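Local structure of DynE7 (2XEM) at residues D79-M85 with F99-A105; S10-R14 with H43-H48; N27-Y33 with F71-S76. The protein is a hot-dog fold thioesterase of dynemicin biosynthesis that binds a polyene ketone and probably hydrolyses the thioester linking the enediyne polyketide precursor to its synthase. The contacts are given in a common frame with arbitrary orientation. Numbering follows the deposited sequence.

In the fold
Contact 1 is a hairpin within the antiparallel sheet of a hot-dog fold; contacts 2 and 3 pack the two ends of the central helix 32-48 against their surroundings. Contact 2, its centre about 13 Å from that of contact 1, sets strand 11-16 against the C-terminal end of the helix and joins contact 1 directly: Val-83 N lies 2.7 Å from His-13 O, and Met-85 N 2.7 Å from Tyr-11 O. Contact 3, centred about 11 Å from contact 1, holds the helix's N-terminal approach; there Tyr-101 OH is 2.7 Å from Tyr-33 O. Contacts 2 and 3 share the helix, yet their nearest atoms are about 9 Å apart. The bound polyene SSV lies about 6 Å from the side chain of Phe-30 in contact 3.

Contact 1: residues D79-M85 with F99-A105; sequences DEVEVRM and FDYVRVA
A beta hairpin of the hot-dog sheet pairs strand 80-85 with strand 99-105, antiparallel, axes 4.5 Å apart at 153°. Hydrogen-bonded pairs are Glu-82/Val-102 (Glu-82 N to Val-102 O 2.7 Å, Val-102 N to Glu-82 O 2.9 Å) and Arg-84/Asp-100 (Arg-84 N to Asp-100 O 2.8 Å, Asp-100 N to Arg-84 O 2.9 Å). At the Glu-80 end a classic bulge shifts the register by one: Glu-80 O accepts from Val-104 N (2.9 Å; Val-104 phi/psi -105/-14), Glu-80 N donates to Ala-105 O (2.8 Å). Glu-82 OE1 meets Arg-84 NE at 2.9 Å in a salt bridge; a water joins Arg-84 NH1 to Asp-100 OD2, while Gln-114 binds OD1. The other face carries the non-hydrogen-bonded pairs Val-81/Arg-103, Val-83/Tyr-101 and Met-85/Phe-99; Met-85 (chi1 t) sets SD 4.7 Å from the Phe-99 (chi1 m) centroid, a Met-aromatic contact. Asp-79 OD2 bridges to Arg-103 NH1 at 2.9 Å and accepts from Ser-76 N. Met-85, Phe-99 and Tyr-101 pack on helix 32-48; strands 11-16 and 110-124 flank the hairpin.

Contact 2: residues S10-R14 with H43-H48; sequences SYVHR and HFLADH
Tyr-11 lays one face of its ring over Phe-44, whose ring edge meets it in a T-shaped stack (centroids 5.1 Å apart, planes at 84°). This is strand-on-helix packing of the hot-dog fold: extended strand 11-14 crosses the C-terminal turn and a half of the central helix, 43-48, at 119°, with axes 9.5 Å apart. The CA atoms of Tyr-11 and Phe-44 are 7.2 Å apart, those of His-13 and His-43 6.9 Å. Tyr-11 (chi1 t, chi2 75°) points toward the helix, and Phe-44 CA makes a CH-pi contact 4.0 Å from the Tyr-11 centroid. In turn the Tyr-11 edge meets the face of His-43, a second T-shaped pair with centroids 5.8 Å apart and planes at 87°. His-13 and His-48 complete the aromatic cluster, His-13 meeting His-43 rim to rim and His-48 meeting Tyr-11 likewise. Behind the cluster, Phe-44 reaches Met-85 of strand 80-91 and Ala-141 and Leu-142 of helix 136-143. A water bound to Val-12 O and Arg-14 N lies 3.4 Å from His-43 NE2, a weak link. Beyond the stacked rings, Tyr-11 OH donates a short 2.5 Å hydrogen bond to Asp-47 OD2.

Contact 3: residues N27-Y33 with F71-S76; sequences NVYFAHY and FYAEGS
This contact packs the entry to the central helix 32-48 against the end of strand 60-71 and the loop after it. Asn-27 and Val-28 are extended; a type I turn from Tyr-29 to His-32 (His-32 N to Tyr-29 O 3.2 Å) then leads into the helix. Val-28 N donates a hydrogen bond to Gly-75 O at 3.0 Å, and Asn-27 CA approaches Gly-75 O at 3.2 Å. Space at Gly-75 is tight: a CB there would fall 3.1 Å from Val-28 CG2 and 3.2 Å from Tyr-33 OH. Phe-71 (chi1 m) points its ring edge at the face of Tyr-33 in a T-shaped stack, centroids 5.2 Å apart and planes at 83°, and receives Phe-30 CB over its own face, 4.2 Å from its centroid. Two waters fill the gap: one joins Val-28 O, Gly-75 N and Tyr-33 OH, the other Tyr-33 OH and Ala-73 O. Phe-30 packs on Gln-117 of the second subunit, and its side chain is about 6 Å from bound SSV. The arrangement thus joins the N-terminal end of the hot-dog helix to the loop leading to strand 80-91, beside a subunit interface and the polyene ligand.

Contact 1: residues D79-M85 with F99-A105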
loop_
_atom_site.group_PDB
_atom_site.type_symbol
_atom_site.label_atom_id
_atom_site.label_comp_id
_atom_site.label_asym_id
_atom_site.label_seq_id
_atom_site.Cartn_x
_atom_site.Cartn_y
_atom_site.Cartn_z
ATOM N N ASP D 79 9.117 -15.031 -0.198
ATOM C CA ASP D 79 10.291 -14.968 -1.076
ATOM C C ASP D 79 11.242 -13.903 -0.569
ATOM O O ASP D 79 10.811 -12.819 -0.169
ATOM C CB ASP D 79 9.915 -14.627 -2.534
ATOM C CG ASP D 79 9.298 -15.743 -3.367
ATOM O OD1 ASP D 79 9.259 -16.900 -2.887
ATOM O OD2 ASP D 79 8.887 -15.462 -4.511
ATOM N N GLU D 80 12.525 -14.242 -0.538
ATOM C CA GLU D 80 13.561 -13.261 -0.265
ATOM C C GLU D 80 14.062 -12.731 -1.614
ATOM O O GLU D 80 14.587 -13.490 -2.435
ATOM C CB GLU D 80 14.684 -13.875 0.578
ATOM C CG GLU D 80 15.840 -12.919 0.833
ATOM C CD GLU D 80 17.024 -13.560 1.541
ATOM O OE1 GLU D 80 18.061 -12.874 1.682
ATOM O OE2 GLU D 80 16.940 -14.754 1.912
ATOM N N VAL D 81 13.818 -11.443 -1.862
ATOM C CA VAL D 81 14.117 -10.807 -3.143
ATOM C C VAL D 81 15.248 -9.826 -2.934
ATOM O O VAL D 81 15.182 -9.005 -2.022
ATOM C CB VAL D 81 12.873 -10.115 -3.781
ATOM C CG1 VAL D 81 13.226 -9.455 -5.135
ATOM C CG2 VAL D 81 11.704 -11.089 -3.927
ATOM N N GLU D 82 16.303 -9.941 -3.756
ATOM C CA GLU D 82 17.331 -8.911 -3.799
ATOM C C GLU D 82 16.981 -7.907 -4.889
ATOM O O GLU D 82 16.830 -8.282 -6.052
ATOM C CB GLU D 82 18.681 -9.517 -4.064
ATOM C CG GLU D 82 19.212 -10.267 -2.879
ATOM C CD GLU D 82 20.628 -10.759 -3.082
ATOM O OE1 GLU D 82 21.198 -10.582 -4.186
ATOM O OE2 GLU D 82 21.161 -11.348 -2.121
ATOM N N VAL D 83 16.773 -6.655 -4.483
ATOM C CA VAL D 83 16.548 -5.548 -5.408
ATOM C C VAL D 83 17.941 -4.950 -5.662
ATOM O O VAL D 83 18.492 -4.266 -4.808
ATOM C CB VAL D 83 15.518 -4.517 -4.869
ATOM C CG1 VAL D 83 15.249 -3.424 -5.919
ATOM C CG2 VAL D 83 14.205 -5.213 -4.468
ATOM N N ARG D 84 18.531 -5.302 -6.811
ATOM C CA ARG D 84 19.902 -4.950 -7.135
ATOM C C ARG D 84 19.919 -3.708 -7.995
ATOM O O ARG D 84 19.429 -3.731 -9.117
ATOM C CB ARG D 84 20.598 -6.129 -7.830
ATOM C CG ARG D 84 20.573 -7.395 -6.989
ATOM C CD ARG D 84 21.197 -8.512 -7.760
ATOM N NE ARG D 84 21.250 -9.748 -6.983
ATOM C CZ ARG D 84 21.621 -10.921 -7.482
ATOM N NH1 ARG D 84 21.969 -11.026 -8.763
ATOM N NH2 ARG D 84 21.641 -11.996 -6.713
ATOM N N MET D 85 20.473 -2.618 -7.464
ATOM C CA MET D 85 20.467 -1.319 -8.120
ATOM C C MET D 85 21.811 -0.966 -8.761
ATOM O O MET D 85 22.872 -1.159 -8.165
ATOM C CB MET D 85 20.049 -0.230 -7.134
ATOM C CG MET D 85 19.767 1.107 -7.786
ATOM S SD MET D 85 19.213 2.320 -6.567
ATOM C CE MET D 85 20.809 2.589 -5.662
ATOM N N PHE D 99 17.456 -1.712 -12.151
ATOM C CA PHE D 99 17.162 -2.671 -11.076
ATOM C C PHE D 99 16.979 -4.050 -11.657
ATOM O O PHE D 99 16.298 -4.191 -12.670
ATOM C CB PHE D 99 15.900 -2.280 -10.286
ATOM C CG PHE D 99 15.882 -0.873 -9.729
ATOM C CD1 PHE D 99 16.290 -0.621 -8.423
ATOM C CD2 PHE D 99 15.433 0.197 -10.503
ATOM C CE1 PHE D 99 16.275 0.681 -7.908
ATOM C CE2 PHE D 99 15.431 1.497 -9.988
ATOM C CZ PHE D 99 15.850 1.726 -8.690
ATOM N N ASP D 100 17.649 -5.048 -11.051
ATOM C CA ASP D 100 17.334 -6.451 -11.217
ATOM C C ASP D 100 16.623 -6.903 -9.951
ATOM O O ASP D 100 17.053 -6.548 -8.856
ATOM C CB ASP D 100 18.608 -7.292 -11.399
ATOM C CG ASP D 100 19.244 -7.265 -12.786
ATOM O OD1 ASP D 100 18.669 -6.630 -13.705
ATOM O OD2 ASP D 100 20.287 -7.913 -12.963
ATOM N N TYR D 101 15.528 -7.667 -10.092
ATOM C CA TYR D 101 14.830 -8.208 -8.917
ATOM C C TYR D 101 15.055 -9.698 -8.938
ATOM O O TYR D 101 14.498 -10.397 -9.787
ATOM C CB TYR D 101 13.326 -7.937 -8.965
ATOM C CG TYR D 101 12.920 -6.489 -9.102
ATOM C CD1 TYR D 101 12.372 -5.802 -8.029
ATOM C CD2 TYR D 101 12.977 -5.837 -10.339
ATOM C CE1 TYR D 101 11.889 -4.504 -8.174
ATOM C CE2 TYR D 101 12.522 -4.529 -10.490
ATOM C CZ TYR D 101 11.956 -3.878 -9.411
ATOM O OH TYR D 101 11.407 -2.638 -9.568
ATOM N N VAL D 102 15.894 -10.175 -8.025
ATOM C CA VAL D 102 16.326 -11.566 -8.019
ATOM C C VAL D 102 15.803 -12.271 -6.767
ATOM O O VAL D 102 16.158 -11.875 -5.648
ATOM C CB VAL D 102 17.869 -11.684 -8.178
ATOM C CG1 VAL D 102 18.312 -13.151 -8.220
ATOM C CG2 VAL D 102 18.351 -10.935 -9.437
ATOM N N ARG D 103 14.943 -13.296 -6.947
ATOM C CA ARG D 103 14.616 -14.177 -5.825
ATOM C C ARG D 103 15.843 -15.038 -5.509
ATOM O O ARG D 103 16.315 -15.756 -6.390
ATOM C CB ARG D 103 13.376 -15.063 -6.109
ATOM C CG ARG D 103 13.139 -16.098 -4.993
ATOM C CD ARG D 103 11.886 -16.922 -5.138
ATOM N NE ARG D 103 11.809 -17.612 -6.421
ATOM C CZ ARG D 103 10.785 -17.508 -7.258
ATOM N NH1 ARG D 103 9.734 -16.751 -6.947
ATOM N NH2 ARG D 103 10.797 -18.162 -8.412
ATOM N N VAL D 104 16.353 -14.946 -4.268
ATOM C CA VAL D 104 17.503 -15.728 -3.794
ATOM C C VAL D 104 17.092 -16.860 -2.852
ATOM O O VAL D 104 17.901 -17.721 -2.555
ATOM C CB VAL D 104 18.625 -14.845 -3.198
ATOM C CG1 VAL D 104 19.216 -13.937 -4.276
ATOM C CG2 VAL D 104 18.125 -14.035 -1.992
ATOM N N ALA D 105 15.846 -16.837 -2.357
ATOM C CA ALA D 105 15.303 -17.924 -1.534
ATOM C C ALA D 105 13.774 -17.848 -1.536
ATOM O O ALA D 105 13.231 -16.747 -1.646
ATOM C CB ALA D 105 15.850 -17.862 -0.101
HETATM O O HOH W 1 21.877 -9.213 -11.058
#

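Contact 2: residues S10-R14 with H43-H48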
loop_
_atom_site.group_PDB
_atom_site.type_symbol
_atom_site.label_atom_id
_atom_site.label_comp_id
_atom_site.label_asym_id
_atom_site.label_seq_id
_atom_site.Cartn_x
_atom_site.Cartn_y
_atom_site.Cartn_z
ATOM N N SER D 10 26.653 -4.377 -7.770
ATOM C CA SER D 10 25.451 -3.625 -7.586
ATOM C C SER D 10 25.154 -3.438 -6.132
ATOM O O SER D 10 25.646 -4.175 -5.293
ATOM C CB SER D 10 24.290 -4.267 -8.326
ATOM O OG SER D 10 24.038 -5.561 -7.804
ATOM N N TYR D 11 24.390 -2.393 -5.830
ATOM C CA TYR D 11 23.861 -2.183 -4.499
ATOM C C TYR D 11 22.683 -3.139 -4.277
ATOM O O TYR D 11 21.778 -3.206 -5.124
ATOM C CB TYR D 11 23.431 -0.725 -4.326
ATOM C CG TYR D 11 22.807 -0.524 -2.977
ATOM C CD1 TYR D 11 23.589 -0.468 -1.830
ATOM C CD2 TYR D 11 21.425 -0.468 -2.834
ATOM C CE1 TYR D 11 23.008 -0.359 -0.568
ATOM C CE2 TYR D 11 20.834 -0.345 -1.580
ATOM C CZ TYR D 11 21.630 -0.282 -0.454
ATOM O OH TYR D 11 21.055 -0.155 0.770
ATOM N N VAL D 12 22.679 -3.848 -3.140
ATOM C CA VAL D 12 21.680 -4.868 -2.873
ATOM C C VAL D 12 20.761 -4.403 -1.767
ATOM O O VAL D 12 21.227 -4.120 -0.653
ATOM C CB VAL D 12 22.299 -6.240 -2.554
ATOM C CG1 VAL D 12 21.203 -7.262 -2.200
ATOM C CG2 VAL D 12 23.139 -6.735 -3.725
ATOM N N HIS D 13 19.449 -4.253 -2.102
ATOM C CA HIS D 13 18.418 -4.067 -1.094
ATOM C C HIS D 13 17.649 -5.359 -0.951
ATOM O O HIS D 13 17.034 -5.807 -1.912
ATOM C CB HIS D 13 17.485 -2.896 -1.457
ATOM C CG HIS D 13 16.265 -2.806 -0.593
ATOM N ND1 HIS D 13 16.325 -2.404 0.713
ATOM C CD2 HIS D 13 14.986 -3.126 -0.896
ATOM C CE1 HIS D 13 15.089 -2.468 1.167
ATOM N NE2 HIS D 13 14.246 -2.878 0.228
ATOM N N ARG D 14 17.683 -5.959 0.243
ATOM C CA ARG D 14 17.000 -7.216 0.533
ATOM C C ARG D 14 15.556 -6.935 0.947
ATOM O O ARG D 14 15.313 -6.123 1.835
ATOM C CB ARG D 14 17.751 -7.945 1.651
ATOM C CG ARG D 14 17.233 -9.343 1.963
ATOM C CD ARG D 14 17.934 -9.870 3.199
ATOM N NE ARG D 14 17.288 -11.058 3.765
ATOM C CZ ARG D 14 16.311 -11.033 4.668
ATOM N NH1 ARG D 14 15.804 -9.876 5.080
ATOM N NH2 ARG D 14 15.809 -12.168 5.141
ATOM N N HIS D 43 17.267 3.065 1.071
ATOM C CA HIS D 43 18.220 2.215 1.802
ATOM C C HIS D 43 19.645 2.575 1.311
ATOM O O HIS D 43 20.559 2.709 2.125
ATOM C CB HIS D 43 17.872 0.722 1.596
ATOM C CG HIS D 43 18.572 -0.281 2.484
ATOM N ND1 HIS D 43 19.449 0.104 3.525
ATOM C CD2 HIS D 43 18.534 -1.641 2.439
ATOM C CE1 HIS D 43 19.856 -1.029 4.093
ATOM N NE2 HIS D 43 19.338 -2.104 3.472
ATOM N N PHE D 44 19.811 2.792 -0.000
ATOM C CA PHE D 44 21.061 3.229 -0.613
ATOM C C PHE D 44 21.576 4.525 0.006
ATOM O O PHE D 44 22.732 4.579 0.407
ATOM C CB PHE D 44 20.931 3.371 -2.143
ATOM C CG PHE D 44 22.231 3.818 -2.780
ATOM C CD1 PHE D 44 23.265 2.913 -2.991
ATOM C CD2 PHE D 44 22.439 5.153 -3.117
ATOM C CE1 PHE D 44 24.479 3.330 -3.540
ATOM C CE2 PHE D 44 23.676 5.578 -3.630
ATOM C CZ PHE D 44 24.675 4.660 -3.849
ATOM N N LEU D 45 20.722 5.550 0.082
ATOM C CA LEU D 45 21.016 6.805 0.771
ATOM C C LEU D 45 21.420 6.606 2.225
ATOM O O LEU D 45 22.402 7.195 2.638
ATOM C CB LEU D 45 19.826 7.779 0.684
ATOM C CG LEU D 45 19.367 8.217 -0.702
ATOM C CD1 LEU D 45 18.105 9.034 -0.610
ATOM C CD2 LEU D 45 20.419 8.999 -1.435
ATOM N N ALA D 46 20.677 5.774 3.005
ATOM C CA ALA D 46 21.031 5.524 4.418
ATOM C C ALA D 46 22.418 4.845 4.560
ATOM O O ALA D 46 23.178 5.170 5.481
ATOM C CB ALA D 46 19.941 4.704 5.114
ATOM N N ASP D 47 22.757 3.944 3.630
ATOM C CA ASP D 47 24.019 3.211 3.652
ATOM C C ASP D 47 25.197 4.027 3.135
ATOM O O ASP D 47 26.289 3.921 3.678
ATOM C CB ASP D 47 23.904 1.919 2.816
ATOM C CG ASP D 47 23.090 0.815 3.450
ATOM O OD1 ASP D 47 22.891 0.854 4.687
ATOM O OD2 ASP D 47 22.646 -0.090 2.712
ATOM N N HIS D 48 24.996 4.835 2.082
ATOM C CA HIS D 48 26.126 5.347 1.292
ATOM C C HIS D 48 26.125 6.855 1.101
ATOM O O HIS D 48 27.116 7.409 0.654
ATOM C CB HIS D 48 26.222 4.599 -0.070
ATOM C CG HIS D 48 26.446 3.127 0.083
ATOM N ND1 HIS D 48 27.549 2.629 0.765
ATOM C CD2 HIS D 48 25.686 2.088 -0.326
ATOM C CE1 HIS D 48 27.430 1.313 0.732
ATOM N NE2 HIS D 48 26.324 0.939 0.087
HETATM O O HOH W 2 19.669 -5.131 2.020
#

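Contact 3: residues N27-Y33 with F71-S76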
loop_
_atom_site.group_PDB
_atom_site.type_symbol
_atom_site.label_atom_id
_atom_site.label_comp_id
_atom_site.label_asym_id
_atom_site.label_seq_id
_atom_site.Cartn_x
_atom_site.Cartn_y
_atom_site.Cartn_z
ATOM N N ASN D 27 0.250 -14.350 -6.572
ATOM C CA ASN D 27 1.577 -13.752 -6.796
ATOM C C ASN D 27 1.680 -12.336 -6.234
ATOM O O ASN D 27 0.688 -11.793 -5.733
ATOM C CB ASN D 27 1.926 -13.740 -8.310
ATOM C CG ASN D 27 0.845 -13.211 -9.224
ATOM O OD1 ASN D 27 0.320 -13.958 -10.030
ATOM N ND2 ASN D 27 0.455 -11.951 -9.110
ATOM N N VAL D 28 2.881 -11.733 -6.319
ATOM C CA VAL D 28 3.111 -10.336 -5.947
ATOM C C VAL D 28 2.398 -9.444 -6.964
ATOM O O VAL D 28 2.642 -9.568 -8.171
ATOM C CB VAL D 28 4.617 -9.973 -5.816
ATOM C CG1 VAL D 28 4.809 -8.493 -5.478
ATOM C CG2 VAL D 28 5.293 -10.848 -4.766
ATOM N N TYR D 29 1.486 -8.586 -6.477
ATOM C CA TYR D 29 0.821 -7.610 -7.329
ATOM C C TYR D 29 1.870 -6.689 -7.993
ATOM O O TYR D 29 2.772 -6.194 -7.303
ATOM C CB TYR D 29 -0.204 -6.806 -6.520
ATOM C CG TYR D 29 -1.102 -5.985 -7.418
ATOM C CD1 TYR D 29 -0.887 -4.617 -7.589
ATOM C CD2 TYR D 29 -2.121 -6.587 -8.154
ATOM C CE1 TYR D 29 -1.686 -3.866 -8.444
ATOM C CE2 TYR D 29 -2.909 -5.850 -9.026
ATOM C CZ TYR D 29 -2.720 -4.485 -9.132
ATOM O OH TYR D 29 -3.575 -3.770 -9.920
ATOM N N PHE D 30 1.738 -6.442 -9.322
ATOM C CA PHE D 30 2.820 -5.823 -10.117
ATOM C C PHE D 30 3.329 -4.477 -9.551
ATOM O O PHE D 30 4.531 -4.213 -9.603
ATOM C CB PHE D 30 2.413 -5.665 -11.610
ATOM C CG PHE D 30 1.498 -4.473 -11.851
ATOM C CD1 PHE D 30 2.018 -3.245 -12.269
ATOM C CD2 PHE D 30 0.120 -4.581 -11.652
ATOM C CE1 PHE D 30 1.180 -2.136 -12.453
ATOM C CE2 PHE D 30 -0.722 -3.477 -11.860
ATOM C CZ PHE D 30 -0.188 -2.265 -12.268
ATOM N N ALA D 31 2.410 -3.637 -9.019
ATOM C CA ALA D 31 2.774 -2.275 -8.591
ATOM C C ALA D 31 3.763 -2.240 -7.393
ATOM O O ALA D 31 4.476 -1.252 -7.234
ATOM C CB ALA D 31 1.521 -1.489 -8.262
ATOM N N HIS D 32 3.791 -3.307 -6.561
ATOM C CA HIS D 32 4.771 -3.436 -5.471
ATOM C C HIS D 32 6.218 -3.386 -5.894
ATOM O O HIS D 32 7.049 -2.855 -5.157
ATOM C CB HIS D 32 4.462 -4.630 -4.537
ATOM C CG HIS D 32 3.087 -4.513 -3.933
ATOM N ND1 HIS D 32 2.743 -3.449 -3.120
ATOM C CD2 HIS D 32 2.001 -5.296 -4.104
ATOM C CE1 HIS D 32 1.475 -3.632 -2.797
ATOM N NE2 HIS D 32 0.982 -4.722 -3.382
ATOM N N TYR D 33 6.529 -3.901 -7.088
ATOM C CA TYR D 33 7.888 -3.856 -7.644
ATOM C C TYR D 33 8.395 -2.412 -7.790
ATOM O O TYR D 33 9.597 -2.159 -7.646
ATOM C CB TYR D 33 7.931 -4.579 -8.994
ATOM C CG TYR D 33 7.793 -6.083 -8.893
ATOM C CD1 TYR D 33 8.902 -6.911 -9.032
ATOM C CD2 TYR D 33 6.540 -6.685 -8.713
ATOM C CE1 TYR D 33 8.767 -8.297 -9.021
ATOM C CE2 TYR D 33 6.399 -8.068 -8.683
ATOM C CZ TYR D 33 7.513 -8.871 -8.848
ATOM O OH TYR D 33 7.372 -10.232 -8.839
ATOM N N PHE D 71 8.389 -7.712 -16.262
ATOM C CA PHE D 71 8.112 -8.839 -15.343
ATOM C C PHE D 71 8.347 -10.171 -16.057
ATOM O O PHE D 71 7.879 -10.346 -17.186
ATOM C CB PHE D 71 6.665 -8.756 -14.793
ATOM C CG PHE D 71 6.354 -7.410 -14.164
ATOM C CD1 PHE D 71 6.661 -7.162 -12.828
ATOM C CD2 PHE D 71 5.794 -6.377 -14.924
ATOM C CE1 PHE D 71 6.388 -5.920 -12.244
ATOM C CE2 PHE D 71 5.515 -5.129 -14.338
ATOM C CZ PHE D 71 5.807 -4.915 -12.994
ATOM N N TYR D 72 9.097 -11.088 -15.420
ATOM C CA TYR D 72 9.516 -12.341 -16.072
ATOM C C TYR D 72 8.979 -13.593 -15.378
ATOM O O TYR D 72 8.596 -14.542 -16.043
ATOM C CB TYR D 72 11.053 -12.425 -16.222
ATOM C CG TYR D 72 11.688 -11.214 -16.881
ATOM C CD1 TYR D 72 11.250 -10.754 -18.126
ATOM C CD2 TYR D 72 12.743 -10.543 -16.277
ATOM C CE1 TYR D 72 11.839 -9.634 -18.738
ATOM C CE2 TYR D 72 13.341 -9.436 -16.881
ATOM C CZ TYR D 72 12.886 -8.981 -18.104
ATOM O OH TYR D 72 13.503 -7.896 -18.677
ATOM N N ALA D 73 8.993 -13.612 -14.058
ATOM C CA ALA D 73 8.539 -14.757 -13.272
ATOM C C ALA D 73 7.835 -14.248 -12.024
ATOM O O ALA D 73 8.221 -13.208 -11.493
ATOM C CB ALA D 73 9.731 -15.639 -12.896
ATOM N N GLU D 74 6.840 -14.987 -11.552
ATOM C CA GLU D 74 6.040 -14.606 -10.387
ATOM C C GLU D 74 6.820 -14.667 -9.058
ATOM O O GLU D 74 7.609 -15.592 -8.835
ATOM C CB GLU D 74 4.764 -15.457 -10.333
ATOM C CG GLU D 74 3.759 -15.035 -11.396
ATOM C CD GLU D 74 2.630 -15.996 -11.701
ATOM O OE1 GLU D 74 2.288 -16.137 -12.898
ATOM O OE2 GLU D 74 2.068 -16.586 -10.750
ATOM N N GLY D 75 6.609 -13.655 -8.219
ATOM C CA GLY D 75 7.043 -13.664 -6.826
ATOM C C GLY D 75 5.918 -14.183 -5.936
ATOM O O GLY D 75 4.743 -14.122 -6.310
ATOM N N SER D 76 6.261 -14.716 -4.772
ATOM C CA SER D 76 5.310 -15.304 -3.835
ATOM C C SER D 76 5.605 -14.793 -2.413
ATOM O O SER D 76 6.728 -14.381 -2.142
ATOM C CB SER D 76 5.442 -16.827 -3.832
ATOM O OG SER D 76 5.134 -17.389 -5.099
HETATM O O HOH W 3 4.874 -11.366 -9.137
HETATM O O HOH W 4 7.585 -10.633 -11.875
#